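Local coordinates for protein aminotransferase (Psychrobacter arcticus 273-4, PDB 3IF2) that probably transfers amino groups between amino acids and keto acids, perhaps between valine and pyruvate, using bound pyridoxal 5'-phosphate, at residues C212-N217 / L223-M228; Y248-P253 / S258-N263. All coordinates share one frame; numbering follows the deposited sequence. Where two conformers were deposited one is given.

Contact 1 of 2, residues C212-N217 / L223-M228; sequences CSRPTN and LTDEEM. With PLP (pyridoxal-5'-phosphate), chain C.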
loop_
_atom_site.group_PDB
_atom_site.type_symbol
_atom_site.label_atom_id
_atom_site.label_comp_id
_atom_site.label_asym_id
_atom_site.label_seq_id
_atom_site.Cartn_x
_atom_site.Cartn_y
_atom_site.Cartn_z
ATOM N N CYS A 212 8.924 -18.852 -5.860
ATOM C CA CYS A 212 8.267 -19.183 -7.124
ATOM C C CYS A 212 6.745 -19.073 -7.067
ATOM O O CYS A 212 6.166 -19.134 -5.993
ATOM C CB CYS A 212 8.616 -20.593 -7.561
ATOM S SG CYS A 212 7.999 -21.785 -6.419
ATOM N N SER A 213 6.130 -18.931 -8.245
ATOM C CA SER A 213 4.690 -18.851 -8.417
ATOM C C SER A 213 4.167 -20.216 -8.847
ATOM O O SER A 213 4.804 -20.884 -9.668
ATOM C CB SER A 213 4.308 -17.757 -9.414
ATOM O OG SER A 213 5.038 -17.833 -10.617
ATOM N N ARG A 214 3.019 -20.614 -8.276
ATOM C CA ARG A 214 2.410 -21.922 -8.510
ATOM C C ARG A 214 0.866 -21.843 -8.470
ATOM O O ARG A 214 0.283 -21.729 -7.378
ATOM C CB ARG A 214 2.931 -22.913 -7.452
ATOM C CG ARG A 214 2.728 -24.375 -7.805
ATOM C CD ARG A 214 2.917 -25.257 -6.605
ATOM N NE ARG A 214 2.897 -26.679 -6.958
ATOM C CZ ARG A 214 2.589 -27.694 -6.140
ATOM N NH1 ARG A 214 2.202 -27.507 -4.869
ATOM N NH2 ARG A 214 2.634 -28.941 -6.616
ATOM N N PRO A 215 0.197 -21.828 -9.652
ATOM C CA PRO A 215 0.733 -21.811 -11.028
ATOM C C PRO A 215 1.479 -20.519 -11.360
ATOM O O PRO A 215 1.286 -19.485 -10.703
ATOM C CB PRO A 215 -0.491 -21.994 -11.927
ATOM C CG PRO A 215 -1.687 -21.876 -11.056
ATOM C CD PRO A 215 -1.277 -21.920 -9.624
ATOM N N THR A 216 2.308 -20.596 -12.401
ATOM C CA THR A 216 3.183 -19.521 -12.789
ATOM C C THR A 216 2.610 -18.585 -13.845
ATOM O O THR A 216 1.946 -19.024 -14.786
ATOM C CB THR A 216 4.511 -20.095 -13.306
ATOM O OG1 THR A 216 5.080 -20.922 -12.289
ATOM C CG2 THR A 216 5.509 -18.992 -13.680
ATOM N N ASN A 217 2.840 -17.289 -13.614
ATOM C CA ASN A 217 2.619 -16.205 -14.565
ATOM C C ASN A 217 4.060 -16.105 -15.075
ATOM O O ASN A 217 4.962 -15.889 -14.262
ATOM C CB ASN A 217 2.162 -14.912 -13.840
ATOM C CG ASN A 217 1.994 -13.695 -14.778
ATOM O OD1 ASN A 217 2.512 -13.683 -15.874
ATOM N ND2 ASN A 217 1.282 -12.662 -14.320
ATOM N N LEU A 223 4.573 -26.353 -10.920
ATOM C CA LEU A 223 5.706 -27.127 -10.394
ATOM C C LEU A 223 5.091 -28.328 -9.686
ATOM O O LEU A 223 4.135 -28.185 -8.945
ATOM C CB LEU A 223 6.570 -26.300 -9.430
ATOM C CG LEU A 223 7.333 -25.113 -10.042
ATOM C CD1 LEU A 223 7.777 -24.112 -8.967
ATOM C CD2 LEU A 223 8.521 -25.589 -10.869
ATOM N N THR A 224 5.644 -29.503 -9.948
ATOM C CA THR A 224 5.112 -30.782 -9.457
ATOM C C THR A 224 5.299 -30.953 -7.952
ATOM O O THR A 224 6.220 -30.385 -7.362
ATOM C CB THR A 224 5.762 -32.022 -10.194
ATOM O OG1 THR A 224 7.076 -32.276 -9.689
ATOM C CG2 THR A 224 5.822 -31.825 -11.722
ATOM N N ASP A 225 4.424 -31.749 -7.344
ATOM C CA ASP A 225 4.553 -32.102 -5.920
ATOM C C ASP A 225 5.981 -32.572 -5.559
ATOM O O ASP A 225 6.531 -32.131 -4.532
ATOM C CB ASP A 225 3.509 -33.164 -5.513
ATOM C CG ASP A 225 2.089 -32.596 -5.386
ATOM O OD1 ASP A 225 1.893 -31.344 -5.350
ATOM O OD2 ASP A 225 1.153 -33.428 -5.285
ATOM N N GLU A 226 6.573 -33.400 -6.430
ATOM C CA GLU A 226 7.945 -33.903 -6.226
ATOM C C GLU A 226 8.969 -32.759 -6.331
ATOM O O GLU A 226 9.923 -32.700 -5.547
ATOM C CB GLU A 226 8.291 -35.022 -7.213
ATOM C CG GLU A 226 9.552 -35.801 -6.838
ATOM C CD GLU A 226 9.933 -36.821 -7.881
ATOM O OE1 GLU A 226 9.362 -36.788 -8.991
ATOM O OE2 GLU A 226 10.818 -37.644 -7.589
ATOM N N GLU A 227 8.759 -31.845 -7.286
ATOM C CA GLU A 227 9.640 -30.667 -7.445
ATOM C C GLU A 227 9.579 -29.740 -6.208
ATOM O O GLU A 227 10.635 -29.263 -5.735
ATOM C CB GLU A 227 9.331 -29.883 -8.734
ATOM C CG GLU A 227 9.844 -30.553 -10.029
ATOM C CD GLU A 227 9.418 -29.836 -11.309
ATOM O OE1 GLU A 227 8.381 -29.145 -11.324
ATOM O OE2 GLU A 227 10.121 -29.990 -12.331
HETATM N N MSE A 228 8.371 -29.523 -5.674
HETATM C CA MSE A 228 8.193 -28.708 -4.452
HETATM C C MSE A 228 8.811 -29.322 -3.189
HETATM O O MSE A 228 9.358 -28.588 -2.349
HETATM C CB MSE A 228 6.716 -28.400 -4.192
HETATM C CG MSE A 228 6.047 -27.536 -5.259
HETATM SE SE MSE A 228 6.905 -25.846 -5.738
HETATM C CE MSE A 228 7.188 -25.216 -3.923
HETATM N N1 PLP C . 1.459 -13.295 -8.348
HETATM C C2 PLP C . 1.290 -13.587 -9.684
HETATM C C2A PLP C . 1.823 -14.892 -10.183
HETATM C C3 PLP C . 0.618 -12.670 -10.524
HETATM O O3 PLP C . 0.425 -12.920 -11.857
HETATM C C4 PLP C . 0.147 -11.445 -9.994
HETATM C C4A PLP C . -0.316 -10.387 -10.990
HETATM O O4A PLP C . -1.383 -9.779 -10.842
HETATM C C5 PLP C . 0.342 -11.167 -8.601
HETATM C C6 PLP C . 1.004 -12.123 -7.808
HETATM C C5A PLP C . -0.093 -9.850 -7.928
HETATM O O4P PLP C . -1.425 -9.860 -7.460
HETATM P P PLP C . -1.957 -8.719 -6.464
HETATM O O1P PLP C . -1.022 -7.633 -5.989
HETATM O O2P PLP C . -2.384 -9.536 -5.291
HETATM O O3P PLP C . -3.085 -8.086 -7.177
HETATM O O HOH W 1 4.416 -23.421 -10.907
#
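Arg-214 runs straight from the end of strand 207-213 to the start of helix 225-237 and meets Leu-223, Asp-225 and Met-228. Its CG lies anti to the backbone N (chi1 -162°), and the chain stays extended to NE. CB leads to CG, which passes the backbone N of Leu-223. CD lies beside Met-228 CG. Arg-214 NE donates to Leu-223 O at 2.8 Å, and Arg-214 NH2 donates to the same oxygen at 2.9 Å, a side-on grip by two nitrogens. Arg-214 NH2 also makes a salt bridge to Asp-225 OD1 through a nearly straight hydrogen bond (2.8 Å, 165°), on the anti side of the carboxylate, whose plane is turned 68° from the guanidinium. NH1 donates to His-261 O. Met-228 CG sits over the centre of one guanidinium face, 3.6 Å from Arg-214 CZ. With an alanine in place of Arg-214, Leu-223 O would probably lose both guanidinium donors, and Asp-225 its charged mate. The contact belongs to the beta-alpha-beta unit of strand 207-213, helix 225-237 and strand 242-245. Thr-224 and Glu-227 close a capping box at the helix start. On strand 207-213, Cys-212 SG touches Leu-223 CD1 at 3.5 Å. A water links Ser-213 O to Leu-223 N. Past the cis Pro-215, Asn-217 ND2 donates to PLP O3 at 2.6 Å.

Contact 2 of 2, residues Y248-P253 / S258-N263; sequences YGMPFP and SDAHLN. With PLP (pyridoxal-5'-phosphate), chain C.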
loop_
_atom_site.group_PDB
_atom_site.type_symbol
_atom_site.label_atom_id
_atom_site.label_comp_id
_atom_site.label_asym_id
_atom_site.label_seq_id
_atom_site.Cartn_x
_atom_site.Cartn_y
_atom_site.Cartn_z
ATOM N N TYR A 248 -2.882 -17.562 -8.211
ATOM C CA TYR A 248 -3.823 -18.350 -9.047
ATOM C C TYR A 248 -4.092 -19.768 -8.545
ATOM O O TYR A 248 -4.833 -20.513 -9.199
ATOM C CB TYR A 248 -3.244 -18.484 -10.482
ATOM C CG TYR A 248 -2.947 -17.179 -11.184
ATOM C CD1 TYR A 248 -3.955 -16.433 -11.794
ATOM C CD2 TYR A 248 -1.649 -16.681 -11.235
ATOM C CE1 TYR A 248 -3.664 -15.187 -12.440
ATOM C CE2 TYR A 248 -1.357 -15.463 -11.857
ATOM C CZ TYR A 248 -2.359 -14.718 -12.461
ATOM O OH TYR A 248 -2.041 -13.519 -13.087
ATOM N N GLY A 249 -3.522 -20.132 -7.391
ATOM C CA GLY A 249 -3.547 -21.487 -6.884
ATOM C C GLY A 249 -4.575 -21.837 -5.854
ATOM O O GLY A 249 -5.578 -21.152 -5.705
HETATM N N MSE A 250 -4.294 -22.925 -5.140
HETATM C CA MSE A 250 -5.181 -23.446 -4.102
HETATM C C MSE A 250 -5.069 -22.612 -2.829
HETATM O O MSE A 250 -4.019 -21.964 -2.604
HETATM C CB MSE A 250 -4.792 -24.870 -3.727
HETATM C CG MSE A 250 -4.859 -25.866 -4.848
HETATM SE SE MSE A 250 -3.614 -27.283 -4.537
HETATM C CE MSE A 250 -1.947 -26.218 -4.629
ATOM N N PRO A 251 -6.152 -22.570 -2.021
ATOM C CA PRO A 251 -7.509 -23.130 -2.217
ATOM C C PRO A 251 -8.448 -22.199 -3.033
ATOM O O PRO A 251 -9.511 -22.638 -3.448
ATOM C CB PRO A 251 -8.034 -23.280 -0.791
ATOM C CG PRO A 251 -7.259 -22.231 0.012
ATOM C CD PRO A 251 -6.026 -21.863 -0.728
ATOM N N PHE A 252 -8.088 -20.925 -3.178
ATOM C CA PHE A 252 -8.812 -19.946 -3.995
ATOM C C PHE A 252 -7.768 -19.075 -4.676
ATOM O O PHE A 252 -6.801 -18.722 -4.042
ATOM C CB PHE A 252 -9.790 -19.073 -3.162
ATOM C CG PHE A 252 -9.182 -18.445 -1.914
ATOM C CD1 PHE A 252 -8.475 -17.247 -1.980
ATOM C CD2 PHE A 252 -9.355 -19.043 -0.671
ATOM C CE1 PHE A 252 -7.898 -16.678 -0.829
ATOM C CE2 PHE A 252 -8.790 -18.463 0.493
ATOM C CZ PHE A 252 -8.056 -17.279 0.402
ATOM N N PRO A 253 -7.943 -18.740 -5.964
ATOM C CA PRO A 253 -9.033 -19.070 -6.882
ATOM C C PRO A 253 -8.995 -20.487 -7.451
ATOM O O PRO A 253 -9.879 -20.821 -8.225
ATOM C CB PRO A 253 -8.881 -18.018 -7.986
ATOM C CG PRO A 253 -7.418 -17.820 -8.075
ATOM C CD PRO A 253 -6.853 -18.065 -6.683
ATOM N N SER A 258 -4.126 -29.514 -12.926
ATOM C CA SER A 258 -3.339 -30.744 -12.750
ATOM C C SER A 258 -3.163 -31.060 -11.262
ATOM O O SER A 258 -3.270 -30.175 -10.419
ATOM C CB SER A 258 -1.986 -30.639 -13.468
ATOM O OG SER A 258 -1.146 -29.670 -12.872
ATOM N N ASP A 259 -2.867 -32.319 -10.956
ATOM C CA ASP A 259 -2.762 -32.811 -9.566
ATOM C C ASP A 259 -1.697 -32.060 -8.740
ATOM O O ASP A 259 -0.552 -32.026 -9.136
ATOM C CB ASP A 259 -2.471 -34.330 -9.570
ATOM C CG ASP A 259 -2.816 -35.009 -8.244
ATOM O OD1 ASP A 259 -3.975 -34.892 -7.772
ATOM O OD2 ASP A 259 -1.943 -35.716 -7.696
ATOM N N ALA A 260 -2.090 -31.440 -7.623
ATOM C CA ALA A 260 -1.157 -30.702 -6.738
ATOM C C ALA A 260 -1.637 -30.648 -5.294
ATOM O O ALA A 260 -2.832 -30.752 -5.036
ATOM C CB ALA A 260 -0.942 -29.273 -7.259
ATOM N N HIS A 261 -0.698 -30.484 -4.365
ATOM C CA HIS A 261 -1.006 -30.339 -2.947
ATOM C C HIS A 261 -0.481 -29.014 -2.391
ATOM O O HIS A 261 0.612 -28.598 -2.736
ATOM C CB HIS A 261 -0.464 -31.515 -2.147
ATOM C CG HIS A 261 -1.062 -32.821 -2.544
ATOM N ND1 HIS A 261 -0.331 -33.991 -2.612
ATOM C CD2 HIS A 261 -2.315 -33.132 -2.965
ATOM C CE1 HIS A 261 -1.121 -34.976 -3.005
ATOM N NE2 HIS A 261 -2.326 -34.478 -3.236
ATOM N N LEU A 262 -1.289 -28.343 -1.561
ATOM C CA LEU A 262 -0.890 -27.108 -0.895
ATOM C C LEU A 262 -0.345 -27.557 0.452
ATOM O O LEU A 262 -1.098 -28.102 1.271
ATOM C CB LEU A 262 -2.074 -26.154 -0.700
ATOM C CG LEU A 262 -1.746 -24.762 -0.129
ATOM C CD1 LEU A 262 -0.906 -23.951 -1.117
ATOM C CD2 LEU A 262 -3.039 -24.009 0.230
ATOM N N ASN A 263 0.964 -27.370 0.652
ATOM C CA ASN A 263 1.646 -27.707 1.903
ATOM C C ASN A 263 2.242 -26.470 2.578
ATOM O O ASN A 263 2.490 -25.444 1.935
ATOM C CB ASN A 263 2.747 -28.742 1.657
ATOM C CG ASN A 263 2.204 -30.145 1.390
ATOM O OD1 ASN A 263 2.540 -30.752 0.376
ATOM N ND2 ASN A 263 1.377 -30.662 2.294
HETATM N N1 PLP C . 1.459 -13.295 -8.348
HETATM C C2 PLP C . 1.290 -13.587 -9.684
HETATM C C2A PLP C . 1.823 -14.892 -10.183
HETATM C C3 PLP C . 0.618 -12.670 -10.524
HETATM O O3 PLP C . 0.425 -12.920 -11.857
HETATM C C4 PLP C . 0.147 -11.445 -9.994
HETATM C C4A PLP C . -0.316 -10.387 -10.990
HETATM O O4A PLP C . -1.383 -9.779 -10.842
HETATM C C5 PLP C . 0.342 -11.167 -8.601
HETATM C C6 PLP C . 1.004 -12.123 -7.808
HETATM C C5A PLP C . -0.093 -9.850 -7.928
HETATM O O4P PLP C . -1.425 -9.860 -7.460
HETATM P P PLP C . -1.957 -8.719 -6.464
HETATM O O1P PLP C . -1.022 -7.633 -5.989
HETATM O O2P PLP C . -2.384 -9.536 -5.291
HETATM O O3P PLP C . -3.085 -8.086 -7.177
#
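Ala-260 is the first residue of 258-263 to meet 248-253. Ala-260 O lies 3.6 Å from Met-250 SE, and Ala-260 CB faces Met-250 CE at 4.2 Å. Met-250 is a selenomethionine whose chain bends at its last torsion (chi3 -64°). That bend turns the methyl along the backbone of 258-263. Met-250 CE comes 3.9 Å from His-261 C, while the His-261 side chain leaves its backbone away from 248-253. Leu-262 follows and is the most covered residue of 258-263. Leu-262 CB meets Met-250 CE at 3.9 Å. Its CG stands anti to the backbone N (chi1 -174°), and Leu-262 CD2 comes 3.6 Å from Met-250 O and 3.8 Å from Pro-251 CD, the ring atom next to the cis peptide bond. No hydrogen bond joins the two segments. Tyr-100 of helix 86-100 and Phe-272 of strand 268-273 touch both Pro-251 and Leu-262. At the start of 248-253, Tyr-248 OH is hydrogen-bonded to PLP O3 at 2.8 Å, with that oxygen near the plane of the ring. The whole is a loop between strands 242-245 and 268-273, with Tyr-248 at the cofactor's phenolic oxygen, as in class I and II aminotransferases.

Contact 1 is buried, with a charged grip set beside apolar packing; contact 2 is partly buried and apolar, with one side reaching the surface at His-261. Contact 1 joins a strand end to the following helix. Contact 2 joins two parts of one loop further along the chain, after strand 242-245. They touch directly. Arg-214 NH1 probably donates to His-261 O, and His-261 N probably donates to Asp-225 OD1, so the ion pair of 212-217/223-228 also holds the backbone of 258-263. Pro-215 packs on Gly-249 nearby. Both contacts reach the same cofactor oxygen, PLP O3, one through an amide and the other through a phenol.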